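Local coordinates for protein 4-hydroxy-tetrahydrodipicolinate synthase (Methanocaldococcus jannaschii DSM 2661, PDB 2YXG) that probably catalyses the condensation of pyruvate with aspartate-beta-semialdehyde to 4-hydroxy-tetrahydrodipicolinate in the diaminopimelate route to lysine, at residues 1-6 and 218-223; 25-30 and 63-68; 33-38 and 211-216. All blocks are in the same frame, centred on the assembly; numbering follows the deposited sequence.

Contact 1 (1-6 and 218-223)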
ATOM      1  N   MET A   1      19.688  30.228   4.334  1.00 40.84           N
ATOM      2  CA  MET A   1      19.124  28.858   4.156  1.00 40.04           C
ATOM      3  C   MET A   1      18.911  28.438   2.673  1.00 38.39           C
ATOM      4  O   MET A   1      19.588  28.931   1.711  1.00 38.85           O
ATOM      5  CB  MET A   1      17.766  28.686   5.039  1.00 41.06           C
ATOM      6  N   PHE A   2      18.026  27.470   2.498  1.00 34.45           N
ATOM      7  CA  PHE A   2      17.652  27.081   1.157  1.00 31.75           C
ATOM      8  C   PHE A   2      16.352  27.736   0.887  1.00 29.42           C
ATOM      9  O   PHE A   2      15.459  27.689   1.749  1.00 28.04           O
ATOM     10  CB  PHE A   2      17.587  25.560   1.057  1.00 32.28           C
ATOM     11  CG  PHE A   2      18.936  24.908   1.258  1.00 30.96           C
ATOM     12  CD1 PHE A   2      19.842  24.855   0.216  1.00 32.54           C
ATOM     13  CD2 PHE A   2      19.300  24.408   2.498  1.00 29.43           C
ATOM     14  CE1 PHE A   2      21.093  24.267   0.395  1.00 35.25           C
ATOM     15  CE2 PHE A   2      20.540  23.819   2.696  1.00 32.18           C
ATOM     16  CZ  PHE A   2      21.437  23.747   1.653  1.00 31.97           C
ATOM     17  N   LYS A   3      16.258  28.400  -0.263  1.00 27.78           N
ATOM     18  CA  LYS A   3      14.989  29.060  -0.651  1.00 27.28           C
ATOM     19  C   LYS A   3      14.729  29.126  -2.149  1.00 25.57           C
ATOM     20  O   LYS A   3      15.612  29.485  -2.918  1.00 24.34           O
ATOM     21  CB  LYS A   3      14.936  30.475  -0.076  1.00 27.82           C
ATOM     22  CG  LYS A   3      13.527  31.081  -0.091  1.00 30.66           C
ATOM     23  CD  LYS A   3      13.469  32.522   0.486  1.00 30.64           C
ATOM     24  CE  LYS A   3      12.166  32.730   1.283  1.00 36.27           C
ATOM     25  NZ  LYS A   3      11.821  34.198   1.470  1.00 39.81           N
ATOM     26  N   GLY A   4      13.504  28.818  -2.585  1.00 24.15           N
ATOM     27  CA  GLY A   4      13.199  28.992  -4.009  1.00 22.02           C
ATOM     28  C   GLY A   4      13.431  27.733  -4.795  1.00 22.13           C
ATOM     29  O   GLY A   4      13.363  26.643  -4.252  1.00 23.90           O
ATOM     30  N   VAL A   5      13.706  27.873  -6.080  1.00 21.84           N
ATOM     31  CA  VAL A   5      13.683  26.741  -7.019  1.00 21.07           C
ATOM     32  C   VAL A   5      15.069  26.245  -7.351  1.00 21.78           C
ATOM     33  O   VAL A   5      15.918  27.072  -7.785  1.00 22.80           O
ATOM     34  CB  VAL A   5      13.002  27.143  -8.357  1.00 21.63           C
ATOM     35  CG1 VAL A   5      13.215  26.088  -9.428  1.00 18.04           C
ATOM     36  CG2 VAL A   5      11.535  27.453  -8.107  1.00 17.90           C
ATOM     37  N   TYR A   6      15.296  24.935  -7.163  1.00 19.96           N
ATOM     38  CA  TYR A   6      16.599  24.254  -7.491  1.00 20.46           C
ATOM     39  C   TYR A   6      16.393  23.092  -8.435  1.00 20.59           C
ATOM     40  O   TYR A   6      15.981  22.016  -8.017  1.00 21.42           O
ATOM     41  CB  TYR A   6      17.313  23.725  -6.240  1.00 19.51           C
ATOM     42  CG  TYR A   6      17.563  24.771  -5.175  1.00 20.86           C
ATOM     43  CD1 TYR A   6      18.832  25.319  -5.006  1.00 21.14           C
ATOM     44  CD2 TYR A   6      16.528  25.181  -4.296  1.00 21.60           C
ATOM     45  CE1 TYR A   6      19.073  26.289  -4.004  1.00 21.86           C
ATOM     46  CE2 TYR A   6      16.759  26.125  -3.284  1.00 22.09           C
ATOM     47  CZ  TYR A   6      18.034  26.693  -3.158  1.00 22.59           C
ATOM     48  OH  TYR A   6      18.277  27.638  -2.176  1.00 21.01           O
ATOM     49  N   TYR A 218       5.677  33.567  -6.022  1.00 24.74           N
ATOM     50  CA  TYR A 218       4.296  33.957  -5.601  1.00 26.29           C
ATOM     51  C   TYR A 218       3.857  33.198  -4.346  1.00 26.99           C
ATOM     52  O   TYR A 218       3.305  33.790  -3.417  1.00 28.24           O
ATOM     53  CB  TYR A 218       3.233  33.716  -6.692  1.00 26.52           C
ATOM     54  CG  TYR A 218       3.249  34.695  -7.816  1.00 27.62           C
ATOM     55  CD1 TYR A 218       3.307  36.074  -7.574  1.00 26.28           C
ATOM     56  CD2 TYR A 218       3.185  34.244  -9.148  1.00 28.00           C
ATOM     57  CE1 TYR A 218       3.334  36.982  -8.637  1.00 27.72           C
ATOM     58  CE2 TYR A 218       3.192  35.138 -10.218  1.00 26.92           C
ATOM     59  CZ  TYR A 218       3.264  36.498  -9.976  1.00 28.83           C
ATOM     60  OH  TYR A 218       3.253  37.387 -11.076  1.00 31.03           O
ATOM     61  N   ALA A 219       4.063  31.878  -4.349  1.00 26.96           N
ATOM     62  CA  ALA A 219       3.700  31.064  -3.204  1.00 28.53           C
ATOM     63  C   ALA A 219       4.518  31.471  -1.967  1.00 29.53           C
ATOM     64  O   ALA A 219       3.968  31.496  -0.862  1.00 30.51           O
ATOM     65  CB  ALA A 219       3.855  29.556  -3.516  1.00 26.73           C
ATOM     66  N   LEU A 220       5.811  31.760  -2.162  1.00 29.40           N
ATOM     67  CA  LEU A 220       6.667  32.296  -1.104  1.00 31.62           C
ATOM     68  C   LEU A 220       6.174  33.624  -0.538  1.00 32.75           C
ATOM     69  O   LEU A 220       6.175  33.779   0.679  1.00 32.96           O
ATOM     70  CB  LEU A 220       8.127  32.431  -1.543  1.00 30.19           C
ATOM     71  CG  LEU A 220       8.870  31.087  -1.590  1.00 30.50           C
ATOM     72  CD1 LEU A 220      10.233  31.266  -2.312  1.00 25.43           C
ATOM     73  CD2 LEU A 220       9.040  30.467  -0.159  1.00 27.21           C
ATOM     74  N   GLU A 221       5.738  34.556  -1.397  1.00 34.06           N
ATOM     75  CA  GLU A 221       5.241  35.838  -0.893  1.00 36.66           C
ATOM     76  C   GLU A 221       3.809  35.737  -0.350  1.00 35.94           C
ATOM     77  O   GLU A 221       3.341  36.607   0.363  1.00 36.88           O
ATOM     78  CB  GLU A 221       5.401  36.954  -1.926  1.00 36.44           C
ATOM     79  CG  GLU A 221       4.426  36.894  -3.083  1.00 39.94           C
ATOM     80  CD  GLU A 221       4.713  37.944  -4.145  1.00 42.05           C
ATOM     81  OE1 GLU A 221       5.922  38.227  -4.386  1.00 50.65           O
ATOM     82  OE2 GLU A 221       3.744  38.493  -4.732  1.00 47.19           O
ATOM     83  N   GLY A 222       3.125  34.641  -0.647  1.00 35.88           N
ATOM     84  CA  GLY A 222       1.826  34.375  -0.031  1.00 33.76           C
ATOM     85  C   GLY A 222       0.719  34.766  -0.973  1.00 32.55           C
ATOM     86  O   GLY A 222      -0.409  34.974  -0.554  1.00 32.40           O
ATOM     87  N   ASP A 223       1.048  34.876  -2.248  1.00 31.77           N
ATOM     88  CA  ASP A 223       0.050  35.204  -3.274  1.00 31.24           C
ATOM     89  C   ASP A 223      -0.381  33.916  -4.008  1.00 31.01           C
ATOM     90  O   ASP A 223       0.076  33.590  -5.110  1.00 29.99           O
ATOM     91  CB  ASP A 223       0.595  36.269  -4.232  1.00 31.16           C
ATOM     92  CG  ASP A 223      -0.473  36.808  -5.167  1.00 34.37           C
ATOM     93  OD1 ASP A 223      -1.650  36.370  -5.077  1.00 37.43           O
ATOM     94  OD2 ASP A 223      -0.140  37.642  -6.023  1.00 36.62           O
TER
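L220, on the last turn of helix 209-221, lays its isobutyl group against K3 and G4, where the chain enters strand 4-7, the first strand of the TIM barrel. Helix and strand run in roughly opposite directions, as is usual in a TIM barrel, which brings the C-terminal end of the helix beside the N-terminal end of the strand.

The contact is modest on both sides, and burial is what separates them. Inward, L220 CD1 rests against the K3-G4 junction, 4.0 Å from K3 CG and 4.1 Å from G4 N. G4 is buried and has no side chain to interpose; its positive phi of 93° suits glycine. Its backbone bonds to K198 and V200 pair strand 4-7 with the eighth strand, 199-202, where the barrel closes.

Outward, the partner is an exposed lysine. The two side chains lie alongside, pointing opposite ways, and the second methyl, L220 CD2, is 4.1 Å from K3 CE. With CG anti to the backbone N (chi1 -164°), the aliphatic part of K3 stretches toward the helix before bending at chi3, and only its methylenes do the touching.

Within each segment, separate bonds set the backbone. K3 N donates to Y6 OH over 2.9 Å, in the plane of the ring. Just beyond L220 the helix closes in a Schellman motif with G222 as C-prime residue: D223 N bonds Y218 O at 2.8 Å, and G222 N makes a weak 3.3 Å bond to A219 O. G222 N also reaches Y218 O, at 2.9 Å, from the opposite face of the carbonyl plane to D223 N.

Contact 2 (25-30 and 63-68); sequences ENINFL and VDVVNG
I27 offers one methyl, CG2, to two neighbouring valines on the next helix. V66 CG2 is 3.6 Å from it and V65 CG1 3.7 Å, so the methyl sits against both side chains at once. The isoleucine and V66 meet at about a right angle; V65 comes in more obliquely and also reaches the branch point, its CG1 lying 3.9 Å from I27 CB. The chi1 of -64° at I27 turns CG2 anti to the backbone N and places it on the side facing the valines.

One shell out, the contact extends along helix 20-32, where V65 also touches E24 and V66 touches I31. V66 rests on V72 of strand 71-75 as well, which ties the end of helix 52-66 to the sheet beneath.

Further out come the groups that hold the backbones. Helix 52-66 ends at V66; N67 after it has positive phi, and its N still bonds V63 O at 2.8 Å. The guanidinium of R69 bonds the carbonyl oxygens of V65 and V66 through NH2 and NE respectively, satisfying acceptors at the helix end. On helix 20-32, N26 ND2 bonds P260 O and the ring of F29 makes a cation-pi contact with R259.

Where the two segments meet, then, the adhesion comes from branched aliphatic groups and depends on fit rather than direction, while the polar contacts lie around it, R69 at the end of helix 52-66 and N26 and F29 along helix 20-32.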
ATOM      1  N   GLU A  25      25.681  24.753 -21.215  1.00 26.64           N
ATOM      2  CA  GLU A  25      24.587  25.416 -21.845  1.00 26.65           C
ATOM      3  C   GLU A  25      23.290  25.239 -21.045  1.00 25.81           C
ATOM      4  O   GLU A  25      22.525  26.206 -20.861  1.00 24.47           O
ATOM      5  CB  GLU A  25      24.490  24.928 -23.301  1.00 26.95           C
ATOM      6  CG  GLU A  25      23.084  24.704 -23.807  1.00 29.57           C
ATOM      7  CD  GLU A  25      22.966  24.534 -25.338  1.00 31.37           C
ATOM      8  OE1 GLU A  25      23.915  24.017 -26.015  1.00 34.60           O
ATOM      9  OE2 GLU A  25      21.882  24.926 -25.841  1.00 36.29           O
ATOM     10  N   ASN A  26      23.052  24.034 -20.510  1.00 25.59           N
ATOM     11  CA  ASN A  26      21.852  23.851 -19.626  1.00 24.96           C
ATOM     12  C   ASN A  26      21.963  24.691 -18.364  1.00 23.95           C
ATOM     13  O   ASN A  26      21.030  25.371 -17.960  1.00 22.61           O
ATOM     14  CB  ASN A  26      21.623  22.394 -19.239  1.00 24.48           C
ATOM     15  CG  ASN A  26      21.135  21.571 -20.354  1.00 25.81           C
ATOM     16  OD1 ASN A  26      20.620  22.087 -21.320  1.00 24.25           O
ATOM     17  ND2 ASN A  26      21.291  20.248 -20.231  1.00 27.64           N
ATOM     18  N   ILE A  27      23.140  24.653 -17.759  1.00 24.71           N
ATOM     19  CA  ILE A  27      23.379  25.456 -16.555  1.00 25.04           C
ATOM     20  C   ILE A  27      23.100  26.928 -16.743  1.00 24.73           C
ATOM     21  O   ILE A  27      22.321  27.529 -15.981  1.00 25.12           O
ATOM     22  CB  ILE A  27      24.771  25.231 -16.002  1.00 25.04           C
ATOM     23  CG1 ILE A  27      24.853  23.758 -15.558  1.00 26.86           C
ATOM     24  CG2 ILE A  27      25.025  26.174 -14.793  1.00 25.11           C
ATOM     25  CD1 ILE A  27      26.194  23.281 -15.079  1.00 25.09           C
ATOM     26  N   ASN A  28      23.698  27.515 -17.760  1.00 24.89           N
ATOM     27  CA  ASN A  28      23.449  28.953 -18.038  1.00 25.38           C
ATOM     28  C   ASN A  28      22.010  29.259 -18.397  1.00 24.79           C
ATOM     29  O   ASN A  28      21.488  30.305 -17.992  1.00 26.60           O
ATOM     30  CB  ASN A  28      24.366  29.429 -19.174  1.00 24.91           C
ATOM     31  CG  ASN A  28      25.775  29.546 -18.735  1.00 27.07           C
ATOM     32  OD1 ASN A  28      26.697  29.187 -19.475  1.00 27.95           O
ATOM     33  ND2 ASN A  28      25.975  30.053 -17.508  1.00 25.33           N
ATOM     34  N   PHE A  29      21.358  28.371 -19.155  1.00 24.14           N
ATOM     35  CA  PHE A  29      19.920  28.509 -19.382  1.00 24.75           C
ATOM     36  C   PHE A  29      19.106  28.637 -18.070  1.00 24.65           C
ATOM     37  O   PHE A  29      18.252  29.485 -17.946  1.00 25.20           O
ATOM     38  CB  PHE A  29      19.372  27.362 -20.226  1.00 24.96           C
ATOM     39  CG  PHE A  29      17.872  27.377 -20.386  1.00 27.55           C
ATOM     40  CD1 PHE A  29      17.232  28.389 -21.120  1.00 30.71           C
ATOM     41  CD2 PHE A  29      17.094  26.359 -19.847  1.00 30.38           C
ATOM     42  CE1 PHE A  29      15.783  28.384 -21.320  1.00 30.07           C
ATOM     43  CE2 PHE A  29      15.684  26.325 -20.035  1.00 31.83           C
ATOM     44  CZ  PHE A  29      15.028  27.348 -20.771  1.00 29.05           C
ATOM     45  N   LEU A  30      19.388  27.799 -17.090  1.00 24.94           N
ATOM     46  CA  LEU A  30      18.621  27.825 -15.846  1.00 24.92           C
ATOM     47  C   LEU A  30      18.972  29.055 -15.010  1.00 24.94           C
ATOM     48  O   LEU A  30      18.096  29.697 -14.405  1.00 24.53           O
ATOM     49  CB  LEU A  30      18.920  26.564 -15.081  1.00 24.47           C
ATOM     50  CG  LEU A  30      18.635  25.283 -15.884  1.00 26.44           C
ATOM     51  CD1 LEU A  30      19.226  24.007 -15.197  1.00 22.60           C
ATOM     52  CD2 LEU A  30      17.102  25.102 -16.188  1.00 23.77           C
ATOM     53  N   VAL A  63      30.239  23.117 -10.581  1.00 25.58           N
ATOM     54  CA  VAL A  63      30.890  24.137  -9.715  1.00 26.70           C
ATOM     55  C   VAL A  63      31.566  25.221 -10.568  1.00 26.50           C
ATOM     56  O   VAL A  63      31.296  26.404 -10.363  1.00 26.30           O
ATOM     57  CB  VAL A  63      31.902  23.505  -8.730  1.00 26.23           C
ATOM     58  CG1 VAL A  63      32.809  24.574  -8.058  1.00 28.19           C
ATOM     59  CG2 VAL A  63      31.190  22.693  -7.692  1.00 26.84           C
ATOM     60  N   ASP A  64      32.372  24.787 -11.545  1.00 26.84           N
ATOM     61  CA  ASP A  64      33.201  25.673 -12.383  1.00 28.29           C
ATOM     62  C   ASP A  64      32.319  26.604 -13.255  1.00 28.66           C
ATOM     63  O   ASP A  64      32.559  27.826 -13.354  1.00 28.58           O
ATOM     64  CB  ASP A  64      34.179  24.836 -13.276  1.00 28.41           C
ATOM     65  CG  ASP A  64      35.336  24.078 -12.454  1.00 33.73           C
ATOM     66  OD1 ASP A  64      35.455  24.137 -11.192  1.00 32.78           O
ATOM     67  OD2 ASP A  64      36.182  23.394 -13.109  1.00 39.58           O
ATOM     68  N   VAL A  65      31.308  26.021 -13.913  1.00 28.17           N
ATOM     69  CA  VAL A  65      30.469  26.790 -14.783  1.00 27.16           C
ATOM     70  C   VAL A  65      29.646  27.732 -13.946  1.00 27.27           C
ATOM     71  O   VAL A  65      29.533  28.916 -14.263  1.00 27.87           O
ATOM     72  CB  VAL A  65      29.493  25.901 -15.587  1.00 28.37           C
ATOM     73  CG1 VAL A  65      28.376  26.800 -16.254  1.00 26.80           C
ATOM     74  CG2 VAL A  65      30.257  25.019 -16.593  1.00 26.41           C
ATOM     75  N   VAL A  66      29.047  27.218 -12.885  1.00 26.52           N
ATOM     76  CA  VAL A  66      28.241  28.078 -12.038  1.00 26.07           C
ATOM     77  C   VAL A  66      29.064  29.222 -11.483  1.00 27.20           C
ATOM     78  O   VAL A  66      28.598  30.383 -11.497  1.00 26.70           O
ATOM     79  CB  VAL A  66      27.543  27.331 -10.886  1.00 26.17           C
ATOM     80  CG1 VAL A  66      27.006  28.332  -9.864  1.00 23.32           C
ATOM     81  CG2 VAL A  66      26.418  26.378 -11.433  1.00 24.32           C
ATOM     82  N   ASN A  67      30.269  28.903 -10.996  1.00 27.75           N
ATOM     83  CA  ASN A  67      31.198  29.965 -10.585  1.00 29.41           C
ATOM     84  C   ASN A  67      30.558  30.912  -9.579  1.00 28.81           C
ATOM     85  O   ASN A  67      30.639  32.110  -9.753  1.00 27.72           O
ATOM     86  CB  ASN A  67      31.659  30.819 -11.805  1.00 29.90           C
ATOM     87  CG  ASN A  67      33.005  31.569 -11.544  1.00 33.92           C
ATOM     88  OD1 ASN A  67      33.279  32.585 -12.175  1.00 36.06           O
ATOM     89  ND2 ASN A  67      33.822  31.063 -10.614  1.00 34.06           N
ATOM     90  N   GLY A  68      29.935  30.359  -8.538  1.00 28.81           N
ATOM     91  CA  GLY A  68      29.367  31.129  -7.453  1.00 28.19           C
ATOM     92  C   GLY A  68      28.136  31.982  -7.765  1.00 29.23           C
ATOM     93  O   GLY A  68      27.655  32.680  -6.867  1.00 29.36           O
TER

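Contact 3 (33-38 and 211-216)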
ATOM      1  N   ASN A  33      17.392  32.121 -16.167  1.00 29.98           N
ATOM      2  CA  ASN A  33      15.981  32.138 -15.880  1.00 28.56           C
ATOM      3  C   ASN A  33      15.627  32.252 -14.409  1.00 28.23           C
ATOM      4  O   ASN A  33      14.456  32.077 -14.025  1.00 28.00           O
ATOM      5  CB  ASN A  33      15.288  30.993 -16.620  1.00 28.00           C
ATOM      6  CG  ASN A  33      15.187  31.294 -18.111  1.00 28.25           C
ATOM      7  OD1 ASN A  33      15.969  30.795 -18.953  1.00 23.84           O
ATOM      8  ND2 ASN A  33      14.272  32.181 -18.438  1.00 22.70           N
ATOM      9  N   GLY A  34      16.636  32.547 -13.577  1.00 27.12           N
ATOM     10  CA  GLY A  34      16.338  32.966 -12.213  1.00 25.15           C
ATOM     11  C   GLY A  34      16.275  31.894 -11.150  1.00 24.12           C
ATOM     12  O   GLY A  34      15.886  32.196 -10.026  1.00 23.11           O
ATOM     13  N   VAL A  35      16.723  30.678 -11.463  1.00 23.34           N
ATOM     14  CA  VAL A  35      16.816  29.615 -10.451  1.00 23.28           C
ATOM     15  C   VAL A  35      17.706  30.026  -9.234  1.00 24.76           C
ATOM     16  O   VAL A  35      18.618  30.852  -9.373  1.00 25.72           O
ATOM     17  CB  VAL A  35      17.237  28.206 -11.055  1.00 23.53           C
ATOM     18  CG1 VAL A  35      16.255  27.755 -12.181  1.00 21.61           C
ATOM     19  CG2 VAL A  35      18.691  28.160 -11.534  1.00 21.61           C
ATOM     20  N   SER A  36      17.436  29.484  -8.040  1.00 24.50           N
ATOM     21  CA  SER A  36      18.292  29.767  -6.848  1.00 24.44           C
ATOM     22  C   SER A  36      19.589  28.956  -6.784  1.00 24.51           C
ATOM     23  O   SER A  36      20.565  29.340  -6.122  1.00 25.65           O
ATOM     24  CB  SER A  36      17.541  29.476  -5.560  1.00 23.72           C
ATOM     25  OG  SER A  36      16.441  30.313  -5.447  1.00 26.86           O
ATOM     26  N   GLY A  37      19.584  27.810  -7.429  1.00 24.24           N
ATOM     27  CA  GLY A  37      20.687  26.889  -7.334  1.00 24.16           C
ATOM     28  C   GLY A  37      20.443  25.678  -8.223  1.00 24.94           C
ATOM     29  O   GLY A  37      19.372  25.539  -8.845  1.00 22.87           O
ATOM     30  N   ILE A  38      21.454  24.812  -8.260  1.00 24.14           N
ATOM     31  CA  ILE A  38      21.462  23.652  -9.106  1.00 24.86           C
ATOM     32  C   ILE A  38      21.816  22.410  -8.280  1.00 24.40           C
ATOM     33  O   ILE A  38      22.751  22.422  -7.501  1.00 24.31           O
ATOM     34  CB  ILE A  38      22.457  23.883 -10.291  1.00 25.02           C
ATOM     35  CG1 ILE A  38      21.852  24.970 -11.213  1.00 25.41           C
ATOM     36  CG2 ILE A  38      22.791  22.578 -11.019  1.00 22.03           C
ATOM     37  CD1 ILE A  38      22.430  25.063 -12.621  1.00 27.02           C
ATOM     38  N   GLU A 211       8.926  30.042 -15.389  1.00 28.51           N
ATOM     39  CA  GLU A 211       7.583  29.880 -14.886  1.00 27.44           C
ATOM     40  C   GLU A 211       7.551  29.290 -13.475  1.00 27.15           C
ATOM     41  O   GLU A 211       6.846  29.794 -12.582  1.00 27.42           O
ATOM     42  CB  GLU A 211       6.798  29.028 -15.878  1.00 28.03           C
ATOM     43  CG  GLU A 211       6.660  29.658 -17.286  1.00 28.51           C
ATOM     44  CD  GLU A 211       7.862  29.423 -18.230  1.00 33.01           C
ATOM     45  OE1 GLU A 211       8.990  29.015 -17.817  1.00 32.75           O
ATOM     46  OE2 GLU A 211       7.685  29.699 -19.436  1.00 37.12           O
ATOM     47  N   PHE A 212       8.319  28.225 -13.265  1.00 26.36           N
ATOM     48  CA  PHE A 212       8.414  27.646 -11.938  1.00 25.86           C
ATOM     49  C   PHE A 212       8.974  28.610 -10.881  1.00 23.87           C
ATOM     50  O   PHE A 212       8.388  28.742  -9.846  1.00 23.32           O
ATOM     51  CB  PHE A 212       9.206  26.327 -11.959  1.00 27.02           C
ATOM     52  CG  PHE A 212       8.521  25.226 -11.191  1.00 27.72           C
ATOM     53  CD1 PHE A 212       7.196  24.873 -11.507  1.00 29.63           C
ATOM     54  CD2 PHE A 212       9.157  24.590 -10.130  1.00 29.16           C
ATOM     55  CE1 PHE A 212       6.518  23.894 -10.790  1.00 29.28           C
ATOM     56  CE2 PHE A 212       8.474  23.591  -9.395  1.00 27.72           C
ATOM     57  CZ  PHE A 212       7.160  23.255  -9.741  1.00 27.00           C
ATOM     58  N   VAL A 213      10.083  29.285 -11.162  1.00 21.69           N
ATOM     59  CA  VAL A 213      10.598  30.327 -10.270  1.00 22.05           C
ATOM     60  C   VAL A 213       9.526  31.345  -9.912  1.00 23.25           C
ATOM     61  O   VAL A 213       9.360  31.749  -8.749  1.00 23.42           O
ATOM     62  CB  VAL A 213      11.817  31.063 -10.899  1.00 22.11           C
ATOM     63  CG1 VAL A 213      12.008  32.452 -10.271  1.00 20.47           C
ATOM     64  CG2 VAL A 213      13.079  30.138 -10.854  1.00 19.97           C
ATOM     65  N   GLU A 214       8.776  31.773 -10.903  1.00 23.72           N
ATOM     66  CA  GLU A 214       7.830  32.789 -10.568  1.00 26.87           C
ATOM     67  C   GLU A 214       6.632  32.218  -9.782  1.00 24.44           C
ATOM     68  O   GLU A 214       6.150  32.878  -8.847  1.00 22.72           O
ATOM     69  CB  GLU A 214       7.511  33.673 -11.774  1.00 26.82           C
ATOM     70  CG  GLU A 214       6.449  33.231 -12.683  1.00 31.64           C
ATOM     71  CD  GLU A 214       6.027  34.404 -13.669  1.00 35.32           C
ATOM     72  OE1 GLU A 214       6.911  34.825 -14.523  1.00 38.88           O
ATOM     73  OE2 GLU A 214       4.833  34.889 -13.547  1.00 41.47           O
ATOM     74  N   MET A 215       6.243  30.959 -10.055  1.00 22.88           N
ATOM     75  CA  MET A 215       5.135  30.359  -9.289  1.00 22.39           C
ATOM     76  C   MET A 215       5.560  30.242  -7.818  1.00 21.67           C
ATOM     77  O   MET A 215       4.807  30.572  -6.916  1.00 21.03           O
ATOM     78  CB  MET A 215       4.804  28.945  -9.797  1.00 22.64           C
ATOM     79  CG  MET A 215       3.620  28.273  -9.042  1.00 22.44           C
ATOM     80  SD  MET A 215       3.560  26.516  -9.408  1.00 26.93           S
ATOM     81  CE  MET A 215       4.834  25.958  -8.249  1.00 24.00           C
ATOM     82  N   VAL A 216       6.790  29.774  -7.609  1.00 20.36           N
ATOM     83  CA  VAL A 216       7.369  29.627  -6.298  1.00 20.91           C
ATOM     84  C   VAL A 216       7.512  30.950  -5.533  1.00 21.02           C
ATOM     85  O   VAL A 216       7.132  31.041  -4.392  1.00 19.49           O
ATOM     86  CB  VAL A 216       8.702  28.787  -6.397  1.00 20.12           C
ATOM     87  CG1 VAL A 216       9.439  28.732  -5.080  1.00 20.40           C
ATOM     88  CG2 VAL A 216       8.335  27.348  -6.768  1.00 20.20           C
TER
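V213 of helix 209-221 points its forked side chain at the backbone of G34 and V35, in the loop that leads from helix 20-32 into strand 37-40 of the TIM barrel. The loop lies at the foot of the barrel, and the helix that follows the eighth strand, 199-202, packs across it.

Two orientations define the contact. The first is methyl over peptide: V213 CG2 stands above the flat face of the G34-V35 linkage, 3.6 Å from G34 O and 3.7 Å from V35 N. V213 CG1 lies over the same face but displaced toward the oxygen, 3.9 Å from G34 O. A chi1 of 158° turns the fork so that both methyls face the peptide, CG1 roughly anti to the backbone N. G34, at a positive phi of 92° that is natural to glycine, presents its bare backbone to them.

The second is valine against valine. V35 and V213 cross at about a right angle, and the pair is looser than the peptide contact. V35 directs its CB beside the helix rather than straight at it, and goes on to touch P7 and P209.

Backbone bonds to both neighbouring strands hold the loop in place: S36 pairs with V5 on one and with Q71 on the other, and S36 OG adds a bond to K3 O. V213 in turn also rests on V5, so it spans strand 4-7 and the loop that leads into strand 37-40. Across the valine pair, the nearest side-chain atoms are V35 CG1 and V213 CG2, 4.2 Å apart.

All three contacts are partly buried. Contacts 1 and 3 share helix 209-221, with centres 9 Å apart, and join directly: V5 CG2 packs 3.5 Å from V216 CG2. Contact 3 lies nearest the centre of the chain and sets a methyl over a peptide; contact 1, at the helix end, pairs a leucine with the methylenes of an exposed lysine. Contact 2 joins two helices of the outer layer chiefly by branched aliphatic side chains. It reaches contact 3 through I27 CG2, 3.6 Å from I38 CD1, but does not touch contact 1. In sequence, contacts 2 and 3 are nested within contact 1, while their own segments alternate.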